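Local coordinates for protein cellulose 1,4-beta-cellobiosidase (Thermobifida fusca, PDB 4JJJ) that probably cleaves cellulose to release cellobiose, this chain being the glycoside hydrolase family 48 catalytic domain of a longer multidomain protein, at residues Gly325-Leu330 with Glu361-Leu366; Thr354-Gln359 with Thr432-Ala437; Arg424-Tyr429 with Ala506-Tyr511. The protein carries 1 engineered substitution. All coordinates share one frame; numbering follows the deposited sequence. Where two conformers were deposited one is given.

Contact 1: Gly325-Leu330 with Glu361-Leu366. With ZN (zinc ion), chain T.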
loop_
_atom_site.group_PDB
_atom_site.type_symbol
_atom_site.label_atom_id
_atom_site.label_comp_id
_atom_site.label_asym_id
_atom_site.label_seq_id
_atom_site.Cartn_x
_atom_site.Cartn_y
_atom_site.Cartn_z
ATOM N N GLY A 325 -7.441 -1.806 -6.208
ATOM C CA GLY A 325 -7.255 -0.700 -5.245
ATOM C C GLY A 325 -5.928 -0.039 -5.328
ATOM O O GLY A 325 -5.792 1.115 -4.768
ATOM N N TYR A 326 -4.943 -0.682 -5.935
ATOM C CA TYR A 326 -3.590 -0.134 -6.125
ATOM C C TYR A 326 -3.452 0.684 -7.387
ATOM O O TYR A 326 -2.529 1.433 -7.559
ATOM C CB TYR A 326 -2.492 -1.217 -6.129
ATOM C CG TYR A 326 -2.153 -1.764 -4.759
ATOM C CD1 TYR A 326 -3.066 -1.918 -3.750
ATOM C CD2 TYR A 326 -0.862 -2.256 -4.591
ATOM C CE1 TYR A 326 -2.687 -2.456 -2.542
ATOM C CE2 TYR A 326 -0.440 -2.767 -3.368
ATOM C CZ TYR A 326 -1.331 -2.863 -2.372
ATOM O OH TYR A 326 -0.907 -3.342 -1.151
ATOM N N GLN A 327 -4.346 0.450 -8.369
ATOM C CA GLN A 327 -4.067 1.053 -9.658
ATOM C C GLN A 327 -4.166 2.562 -9.595
ATOM O O GLN A 327 -4.947 3.086 -8.795
ATOM C CB GLN A 327 -4.984 0.505 -10.767
ATOM C CG GLN A 327 -5.082 -1.044 -10.807
ATOM C CD GLN A 327 -3.683 -1.691 -10.834
ATOM O OE1 GLN A 327 -3.373 -2.485 -9.872
ATOM N NE2 GLN A 327 -2.865 -1.325 -11.667
ATOM N N ASN A 328 -3.427 3.218 -10.467
ATOM C CA ASN A 328 -3.365 4.658 -10.383
ATOM C C ASN A 328 -3.263 5.211 -11.768
ATOM O O ASN A 328 -2.174 5.484 -12.277
ATOM C CB ASN A 328 -2.208 5.124 -9.500
ATOM C CG ASN A 328 -2.373 6.538 -9.050
ATOM O OD1 ASN A 328 -2.821 7.392 -9.807
ATOM N ND2 ASN A 328 -2.054 6.808 -7.773
ATOM N N VAL A 329 -4.457 5.391 -12.328
ATOM C CA VAL A 329 -4.498 5.806 -13.716
ATOM C C VAL A 329 -4.030 7.267 -13.847
ATOM O O VAL A 329 -3.627 7.693 -14.959
ATOM C CB VAL A 329 -5.877 5.612 -14.285
ATOM C CG1 VAL A 329 -6.157 4.103 -14.353
ATOM C CG2 VAL A 329 -6.965 6.443 -13.637
ATOM N N LEU A 330 -4.116 8.034 -12.775
ATOM C CA LEU A 330 -3.639 9.424 -12.803
ATOM C C LEU A 330 -2.140 9.459 -12.813
ATOM O O LEU A 330 -1.566 10.144 -13.677
ATOM C CB LEU A 330 -4.237 10.172 -11.569
ATOM C CG LEU A 330 -4.058 11.677 -11.428
ATOM C CD1 LEU A 330 -2.580 12.068 -11.341
ATOM C CD2 LEU A 330 -4.719 12.431 -12.589
ATOM N N GLU A 361 -8.247 -0.824 -18.816
ATOM C CA GLU A 361 -8.955 -2.063 -19.260
ATOM C C GLU A 361 -9.211 -3.019 -18.087
ATOM O O GLU A 361 -10.319 -3.480 -17.947
ATOM C CB GLU A 361 -8.108 -2.786 -20.265
ATOM C CG GLU A 361 -8.043 -2.091 -21.584
ATOM C CD GLU A 361 -7.436 -2.962 -22.684
ATOM O OE1 GLU A 361 -7.403 -4.183 -22.586
ATOM O OE2 GLU A 361 -6.881 -2.420 -23.702
ATOM N N PHE A 362 -8.201 -3.167 -17.224
ATOM C CA PHE A 362 -8.308 -4.007 -16.014
ATOM C C PHE A 362 -9.417 -3.572 -15.082
ATOM O O PHE A 362 -10.258 -4.361 -14.692
ATOM C CB PHE A 362 -6.962 -3.917 -15.275
ATOM C CG PHE A 362 -6.806 -4.693 -14.032
ATOM C CD1 PHE A 362 -6.749 -6.059 -14.025
ATOM C CD2 PHE A 362 -6.469 -4.034 -12.839
ATOM C CE1 PHE A 362 -6.462 -6.768 -12.871
ATOM C CE2 PHE A 362 -6.186 -4.774 -11.698
ATOM C CZ PHE A 362 -6.172 -6.117 -11.692
ATOM N N LEU A 363 -9.509 -2.251 -14.798
ATOM C CA LEU A 363 -10.505 -1.754 -13.939
ATOM C C LEU A 363 -11.944 -1.945 -14.485
ATOM O O LEU A 363 -12.889 -2.224 -13.803
ATOM C CB LEU A 363 -10.202 -0.306 -13.649
ATOM C CG LEU A 363 -8.965 0.030 -12.854
ATOM C CD1 LEU A 363 -8.816 1.536 -12.685
ATOM C CD2 LEU A 363 -8.940 -0.680 -11.468
ATOM N N GLN A 364 -12.063 -1.810 -15.809
ATOM C CA GLN A 364 -13.348 -1.985 -16.477
ATOM C C GLN A 364 -13.736 -3.486 -16.484
ATOM O O GLN A 364 -14.911 -3.796 -16.206
ATOM C CB GLN A 364 -13.314 -1.415 -17.883
ATOM C CG GLN A 364 -14.630 -1.459 -18.589
ATOM C CD GLN A 364 -15.797 -0.728 -17.911
ATOM O OE1 GLN A 364 -16.103 0.397 -18.225
ATOM N NE2 GLN A 364 -16.441 -1.315 -16.906
ATOM N N TRP A 365 -12.777 -4.348 -16.738
ATOM C CA TRP A 365 -12.972 -5.793 -16.714
ATOM C C TRP A 365 -13.473 -6.213 -15.345
ATOM O O TRP A 365 -14.332 -7.114 -15.217
ATOM C CB TRP A 365 -11.684 -6.492 -17.038
ATOM C CG TRP A 365 -11.695 -7.985 -16.807
ATOM C CD1 TRP A 365 -12.488 -8.903 -17.407
ATOM C CD2 TRP A 365 -10.851 -8.707 -15.895
ATOM N NE1 TRP A 365 -12.215 -10.155 -16.916
ATOM C CE2 TRP A 365 -11.176 -10.086 -16.025
ATOM C CE3 TRP A 365 -9.828 -8.332 -15.032
ATOM C CZ2 TRP A 365 -10.576 -11.057 -15.268
ATOM C CZ3 TRP A 365 -9.244 -9.316 -14.235
ATOM C CH2 TRP A 365 -9.563 -10.655 -14.375
ATOM N N LEU A 366 -13.020 -5.529 -14.272
ATOM C CA LEU A 366 -13.387 -5.933 -12.904
ATOM C C LEU A 366 -14.691 -5.326 -12.447
ATOM O O LEU A 366 -15.082 -5.513 -11.256
ATOM C CB LEU A 366 -12.285 -5.498 -11.914
ATOM C CG LEU A 366 -10.987 -6.302 -12.092
ATOM C CD1 LEU A 366 -9.781 -5.669 -11.424
ATOM C CD2 LEU A 366 -11.150 -7.713 -11.557
HETATM ZN ZN ZN T . -6.738 -0.564 -24.378
HETATM O O HOH W 1 -6.112 -0.795 -26.321
#

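Contact 2: Thr354-Gln359 with Thr432-Ala437. With ZN (zinc ion), chain T.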
loop_
_atom_site.group_PDB
_atom_site.type_symbol
_atom_site.label_atom_id
_atom_site.label_comp_id
_atom_site.label_asym_id
_atom_site.label_seq_id
_atom_site.Cartn_x
_atom_site.Cartn_y
_atom_site.Cartn_z
ATOM N N THR A 354 1.798 2.040 -21.931
ATOM C CA THR A 354 1.152 0.704 -21.993
ATOM C C THR A 354 0.377 0.438 -20.701
ATOM O O THR A 354 -0.755 0.015 -20.763
ATOM C CB THR A 354 2.200 -0.356 -22.235
ATOM O OG1 THR A 354 2.895 -0.060 -23.442
ATOM C CG2 THR A 354 1.591 -1.688 -22.321
ATOM N N SER A 355 0.997 0.747 -19.606
ATOM C CA SER A 355 0.326 0.577 -18.272
ATOM C C SER A 355 -0.942 1.436 -18.099
ATOM O O SER A 355 -1.925 0.971 -17.538
ATOM C CB SER A 355 1.300 0.850 -17.106
ATOM O OG SER A 355 0.737 0.510 -15.841
ATOM N N PHE A 356 -0.893 2.704 -18.543
ATOM C CA PHE A 356 -2.052 3.585 -18.485
ATOM C C PHE A 356 -3.262 2.889 -19.126
ATOM O O PHE A 356 -4.364 2.793 -18.551
ATOM C CB PHE A 356 -1.704 4.908 -19.112
ATOM C CG PHE A 356 -2.821 5.917 -19.199
ATOM C CD1 PHE A 356 -3.628 6.188 -18.122
ATOM C CD2 PHE A 356 -3.046 6.667 -20.342
ATOM C CE1 PHE A 356 -4.634 7.134 -18.176
ATOM C CE2 PHE A 356 -4.017 7.628 -20.422
ATOM C CZ PHE A 356 -4.831 7.870 -19.335
ATOM N N ASP A 357 -3.074 2.462 -20.364
ATOM C CA ASP A 357 -4.102 1.732 -21.103
ATOM C C ASP A 357 -4.515 0.430 -20.397
ATOM O O ASP A 357 -5.731 0.199 -20.178
ATOM C CB ASP A 357 -3.588 1.414 -22.506
ATOM C CG ASP A 357 -4.465 0.447 -23.273
ATOM O OD1 ASP A 357 -5.647 0.792 -23.387
ATOM O OD2 ASP A 357 -3.944 -0.671 -23.655
ATOM N N ARG A 358 -3.530 -0.391 -20.039
ATOM C CA ARG A 358 -3.796 -1.673 -19.448
ATOM C C ARG A 358 -4.584 -1.549 -18.089
ATOM O O ARG A 358 -5.525 -2.300 -17.810
ATOM C CB ARG A 358 -2.537 -2.456 -19.174
ATOM C CG ARG A 358 -2.764 -3.935 -18.887
ATOM C CD ARG A 358 -3.212 -4.731 -20.082
ATOM N NE ARG A 358 -2.319 -4.759 -21.223
ATOM C CZ ARG A 358 -1.314 -5.655 -21.322
ATOM N NH1 ARG A 358 -1.018 -6.503 -20.377
ATOM N NH2 ARG A 358 -0.578 -5.695 -22.403
ATOM N N GLN A 359 -4.206 -0.534 -17.304
ATOM C CA GLN A 359 -4.876 -0.349 -16.013
ATOM C C GLN A 359 -6.335 0.023 -16.248
ATOM O O GLN A 359 -7.218 -0.494 -15.547
ATOM C CB GLN A 359 -4.187 0.745 -15.215
ATOM C CG GLN A 359 -2.813 0.362 -14.655
ATOM C CD GLN A 359 -2.263 1.411 -13.708
ATOM O OE1 GLN A 359 -2.965 2.040 -12.917
ATOM N NE2 GLN A 359 -0.988 1.689 -13.911
ATOM N N THR A 432 -8.796 15.289 -17.957
ATOM C CA THR A 432 -8.765 15.085 -19.418
ATOM C C THR A 432 -10.152 14.762 -19.977
ATOM O O THR A 432 -10.312 14.739 -21.242
ATOM C CB THR A 432 -7.831 13.897 -19.839
ATOM O OG1 THR A 432 -8.468 12.662 -19.470
ATOM C CG2 THR A 432 -6.447 14.015 -19.278
ATOM N N GLY A 433 -11.174 14.453 -19.152
ATOM C CA GLY A 433 -12.402 13.973 -19.633
ATOM C C GLY A 433 -12.407 12.525 -20.144
ATOM O O GLY A 433 -13.426 12.077 -20.777
ATOM N N ASP A 434 -11.362 11.756 -19.876
ATOM C CA ASP A 434 -11.124 10.413 -20.419
ATOM C C ASP A 434 -12.445 9.605 -20.436
ATOM O O ASP A 434 -13.001 9.289 -19.371
ATOM C CB ASP A 434 -10.045 9.681 -19.616
ATOM C CG ASP A 434 -9.570 8.428 -20.299
ATOM O OD1 ASP A 434 -10.378 7.476 -20.437
ATOM O OD2 ASP A 434 -8.360 8.434 -20.656
ATOM N N ALA A 435 -12.905 9.275 -21.619
ATOM C CA ALA A 435 -14.200 8.563 -21.788
ATOM C C ALA A 435 -14.204 7.194 -21.098
ATOM O O ALA A 435 -15.277 6.707 -20.752
ATOM C CB ALA A 435 -14.514 8.391 -23.253
ATOM N N ARG A 436 -13.065 6.568 -21.016
ATOM C CA ARG A 436 -12.915 5.254 -20.384
ATOM C C ARG A 436 -13.161 5.431 -18.892
ATOM O O ARG A 436 -13.928 4.645 -18.245
ATOM C CB ARG A 436 -11.560 4.595 -20.624
ATOM C CG ARG A 436 -11.269 4.437 -22.156
ATOM C CD ARG A 436 -9.801 4.148 -22.426
ATOM N NE ARG A 436 -8.967 5.277 -22.116
ATOM C CZ ARG A 436 -7.660 5.376 -22.403
ATOM N NH1 ARG A 436 -7.074 4.348 -22.984
ATOM N NH2 ARG A 436 -6.942 6.427 -21.998
ATOM N N ALA A 437 -12.482 6.379 -18.306
ATOM C CA ALA A 437 -12.756 6.732 -16.881
ATOM C C ALA A 437 -14.202 7.070 -16.632
ATOM O O ALA A 437 -14.812 6.638 -15.666
ATOM C CB ALA A 437 -11.870 7.845 -16.460
HETATM ZN ZN ZN T . -6.738 -0.564 -24.378
HETATM O O HOH W 2 -7.737 1.395 -21.757
HETATM O O HOH W 1 -6.112 -0.795 -26.321
#

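Contact 3: Arg424-Tyr429 with Ala506-Tyr511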
loop_
_atom_site.group_PDB
_atom_site.type_symbol
_atom_site.label_atom_id
_atom_site.label_comp_id
_atom_site.label_asym_id
_atom_site.label_seq_id
_atom_site.Cartn_x
_atom_site.Cartn_y
_atom_site.Cartn_z
ATOM N N ARG A 424 -8.736 8.308 -8.071
ATOM C CA ARG A 424 -7.717 8.560 -9.051
ATOM C C ARG A 424 -8.373 8.547 -10.474
ATOM O O ARG A 424 -8.007 9.351 -11.326
ATOM C CB ARG A 424 -6.643 7.497 -8.990
ATOM C CG ARG A 424 -5.896 7.413 -7.635
ATOM C CD ARG A 424 -5.398 6.008 -7.422
ATOM N NE ARG A 424 -4.826 5.887 -6.101
ATOM C CZ ARG A 424 -4.682 4.757 -5.401
ATOM N NH1 ARG A 424 -5.024 3.645 -5.941
ATOM N NH2 ARG A 424 -4.269 4.820 -4.112
ATOM N N VAL A 425 -9.335 7.626 -10.657
ATOM C CA VAL A 425 -10.124 7.583 -11.909
ATOM C C VAL A 425 -10.888 8.895 -12.080
ATOM O O VAL A 425 -10.934 9.437 -13.194
ATOM C CB VAL A 425 -11.065 6.347 -11.906
ATOM C CG1 VAL A 425 -11.902 6.303 -13.186
ATOM C CG2 VAL A 425 -10.209 5.082 -11.749
ATOM N N ALA A 426 -11.528 9.395 -11.003
ATOM C CA ALA A 426 -12.220 10.648 -11.063
ATOM C C ALA A 426 -11.296 11.788 -11.335
ATOM O O ALA A 426 -11.699 12.771 -12.033
ATOM C CB ALA A 426 -13.042 10.848 -9.785
ATOM N N GLN A 427 -10.104 11.763 -10.736
ATOM C CA GLN A 427 -9.155 12.833 -10.978
ATOM C C GLN A 427 -8.747 12.843 -12.498
ATOM O O GLN A 427 -8.697 13.912 -13.097
ATOM C CB GLN A 427 -7.918 12.724 -10.163
ATOM C CG GLN A 427 -8.077 13.118 -8.690
ATOM C CD GLN A 427 -6.716 13.214 -7.988
ATOM O OE1 GLN A 427 -5.660 12.888 -8.474
ATOM N NE2 GLN A 427 -6.810 13.634 -6.773
ATOM N N LEU A 428 -8.476 11.687 -13.066
ATOM C CA LEU A 428 -8.200 11.622 -14.498
ATOM C C LEU A 428 -9.324 12.224 -15.297
ATOM O O LEU A 428 -9.090 13.022 -16.253
ATOM C CB LEU A 428 -7.925 10.177 -14.903
ATOM C CG LEU A 428 -7.705 9.978 -16.372
ATOM C CD1 LEU A 428 -6.340 10.643 -16.750
ATOM C CD2 LEU A 428 -7.699 8.476 -16.702
ATOM N N TYR A 429 -10.550 11.795 -14.992
ATOM C CA TYR A 429 -11.731 12.285 -15.676
ATOM C C TYR A 429 -11.845 13.814 -15.567
ATOM O O TYR A 429 -12.019 14.501 -16.544
ATOM C CB TYR A 429 -12.974 11.605 -15.076
ATOM C CG TYR A 429 -14.262 12.025 -15.660
ATOM C CD1 TYR A 429 -14.511 11.996 -17.029
ATOM C CD2 TYR A 429 -15.224 12.515 -14.841
ATOM C CE1 TYR A 429 -15.710 12.449 -17.521
ATOM C CE2 TYR A 429 -16.448 12.971 -15.313
ATOM C CZ TYR A 429 -16.684 12.938 -16.660
ATOM O OH TYR A 429 -17.970 13.334 -17.135
ATOM N N ALA A 506 -15.834 11.483 -0.646
ATOM C CA ALA A 506 -16.214 12.850 -0.916
ATOM C C ALA A 506 -15.401 13.369 -2.114
ATOM O O ALA A 506 -15.984 14.023 -3.025
ATOM C CB ALA A 506 -15.982 13.729 0.237
ATOM N N LYS A 507 -14.074 13.120 -2.154
ATOM C CA LYS A 507 -13.279 13.595 -3.280
ATOM C C LYS A 507 -13.696 12.957 -4.585
ATOM O O LYS A 507 -13.766 13.616 -5.640
ATOM C CB LYS A 507 -11.834 13.429 -2.992
ATOM C CG LYS A 507 -11.260 14.441 -1.998
ATOM C CD LYS A 507 -9.795 14.303 -1.822
ATOM C CE LYS A 507 -9.396 13.088 -0.972
ATOM N NZ LYS A 507 -7.966 12.651 -1.247
ATOM N N THR A 508 -13.865 11.644 -4.547
ATOM C CA THR A 508 -14.242 10.948 -5.744
ATOM C C THR A 508 -15.474 11.587 -6.362
ATOM O O THR A 508 -15.521 11.846 -7.580
ATOM C CB THR A 508 -14.586 9.434 -5.418
ATOM O OG1 THR A 508 -13.406 8.829 -4.944
ATOM C CG2 THR A 508 -14.947 8.652 -6.627
ATOM N N LEU A 509 -16.438 11.842 -5.527
ATOM C CA LEU A 509 -17.705 12.436 -5.949
ATOM C C LEU A 509 -17.542 13.891 -6.469
ATOM O O LEU A 509 -18.156 14.258 -7.462
ATOM C CB LEU A 509 -18.736 12.380 -4.793
ATOM C CG LEU A 509 -19.173 10.924 -4.427
ATOM C CD1 LEU A 509 -20.036 10.902 -3.199
ATOM C CD2 LEU A 509 -19.880 10.264 -5.570
ATOM N N MET A 510 -16.700 14.651 -5.824
ATOM C CA MET A 510 -16.437 16.043 -6.234
ATOM C C MET A 510 -15.752 16.107 -7.600
ATOM O O MET A 510 -16.211 16.897 -8.443
ATOM C CB MET A 510 -15.596 16.749 -5.183
ATOM C CG MET A 510 -16.458 17.201 -3.979
ATOM S SD MET A 510 -15.551 18.299 -2.878
ATOM C CE MET A 510 -14.147 17.316 -2.343
ATOM N N TYR A 511 -14.686 15.339 -7.812
ATOM C CA TYR A 511 -13.986 15.356 -9.124
ATOM C C TYR A 511 -14.951 14.963 -10.190
ATOM O O TYR A 511 -14.980 15.537 -11.326
ATOM C CB TYR A 511 -12.723 14.476 -9.078
ATOM C CG TYR A 511 -11.594 15.073 -8.301
ATOM C CD1 TYR A 511 -11.249 14.566 -7.072
ATOM C CD2 TYR A 511 -10.815 16.095 -8.829
ATOM C CE1 TYR A 511 -10.172 15.123 -6.393
ATOM C CE2 TYR A 511 -9.762 16.678 -8.179
ATOM C CZ TYR A 511 -9.440 16.236 -6.924
ATOM O OH TYR A 511 -8.376 16.690 -6.202
#

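Contact 1: Gly325-Leu330 with Glu361-Leu366
With chi1 at -48° and a second bend at chi2, the chain of Q327 curls at CG and presses that methylene toward two side chains of the helix 348-365, F362 and L363. F362 comes to meet it because its CG stands opposite the backbone N (chi1 -179°), which carries the ring out from the helix. The two do not stack: CG of Q327 lies 3.9 Å from F362 CD2, at the ring edge and near the ring plane, and the amide plane is turned 80° from the ring. One face of F362 is occupied from within its own segment, where L366 CD1 sits 3.6 Å above the ring plane over the centre.

L363 uses both branches. Its CD2 lies 3.9 Å from the same Q327 CG, while CD1 reaches V329 CG1, in the first turn of helix 329-337, at 4.1 Å. A branched leucine suits this place because its two methyls can meet Q327 and V329, residues i and i+2 of the opposite segment. The meeting is apolar and buried, and no hydrogen bond crosses it. A glutamine fits since its aliphatic part can do the packing.

E361, just before F362, takes no part in this packing: its OE2 binds a zinc ion at 2.0 Å together with D357 and a water. The other oxygen, OE1, accepts from Y396 OH and W478 NE1, bonds that should steady the carboxylate.

In the fold, the contact joins the C-terminal end of helix 348-365 to the turn that follows strand 321-323 and opens helix 329-337, where N328 is the N-cap and its OD1 accepts from A331 N. Helix 416-432 flanks both segments, with N421 on L363, and helix 223-242 lies against Y326 and L330.

Contact 2: Thr354-Gln359 with Thr432-Ala437
D357 and R436 have the nearest CA atoms of the two segments, 9.5 Å apart, so contact is made by side-chain ends alone. R436 does most of this work. Its chain bends at chi3 (-68°) and brings NH2 to 3.5 Å from F356 CE2, obliquely to a ring whose plane is 83° from that of the guanidinium; the cation-pi attraction is weak at most.

The guanidinium is held from its own side. D434 grips it side-on, OD2 to R436 NH2 at 2.8 Å and OD1 to R436 NE at 3.1 Å, both through syn lone pairs and nearly in the guanidinium plane. OD1 also accepts from A437 N at 3.2 Å on its anti side, so this oxygen serves charge and helix end together. An arginine suits the partly open edge, since its long chain reaches F356 and the water of D357 while the head stays paired with D434 of its own segment.

D357 binds zinc through OD1 at 2.0 Å. In the conformer given, one of two, water 2 donates to that oxygen and weakly accepts from R436 NH1, a link that is therefore doubtful.

G433, with positive phi, ends helix 416-432, and D434 is a true N-cap of helix 435-450. D357 and E361, one turn apart, form the i, i+4 pair of acidic ligands familiar from metal sites on helices.

Contact 3: Arg424-Tyr429 with Ala506-Tyr511
Q427, whose CG rests on the ring of Y511, has its amide oxygen OE1 gripped by two donors of helix 223-242, W235 NE1 and Q231 NE2. This grip probably helps keep the extended chain alongside the tyrosine, the two side chains pointing the same way. The touch is a CH-pi contact: Q427 CG stands 3.6 Å from the ring centroid and only 8° off the normal. A glutamine suits the spot because its methylenes pack on the aromatic while its oxygen meets two N-H donors.

Next to this pair the axes of the two segments, 424-429 and 506-511, approach to 8.2 Å at 21°, nearly parallel, and A426 makes room for it: its CB lies 3.5 Å from T508 O and 3.7 Å from Y511 CB. A small methyl is what allows a backbone carbonyl to be met so directly.

The meeting joins helix 416-432 to helix 499-516, neighbours running the same way, consistent with inner helices of the (alpha/alpha)6 barrel. Helix 435-450 packs on both through Y429 and T508, helix 329-337 covers V425 and L428, helix 519-533 takes L509, and helix 620-637 meets M510 and Y511.

Contacts 1 and 2 share helix 348-365 and the zinc ion, whose ligands E361 and D357 belong one to each; their centres are about 9 Å apart. Q359 of contact 2 joins them through its OE1, 2.8 Å from N328 N, a probable hydrogen bond. The centre of contact 3 lies about 14 Å from those of both. R424 ties it to contact 1, its NH1 hydrogen-bonding Q327 O and G325 O, each at 2.9 Å, and V425 CG1 meets A437 CB of contact 2 at 3.6 Å. Contacts 1 and 3 reach the active site: Y326 touches bound glucose and N224, the engineered residue at the predicted nucleophile position, to whose OD1 R424 NH2 hydrogen-bonds weakly.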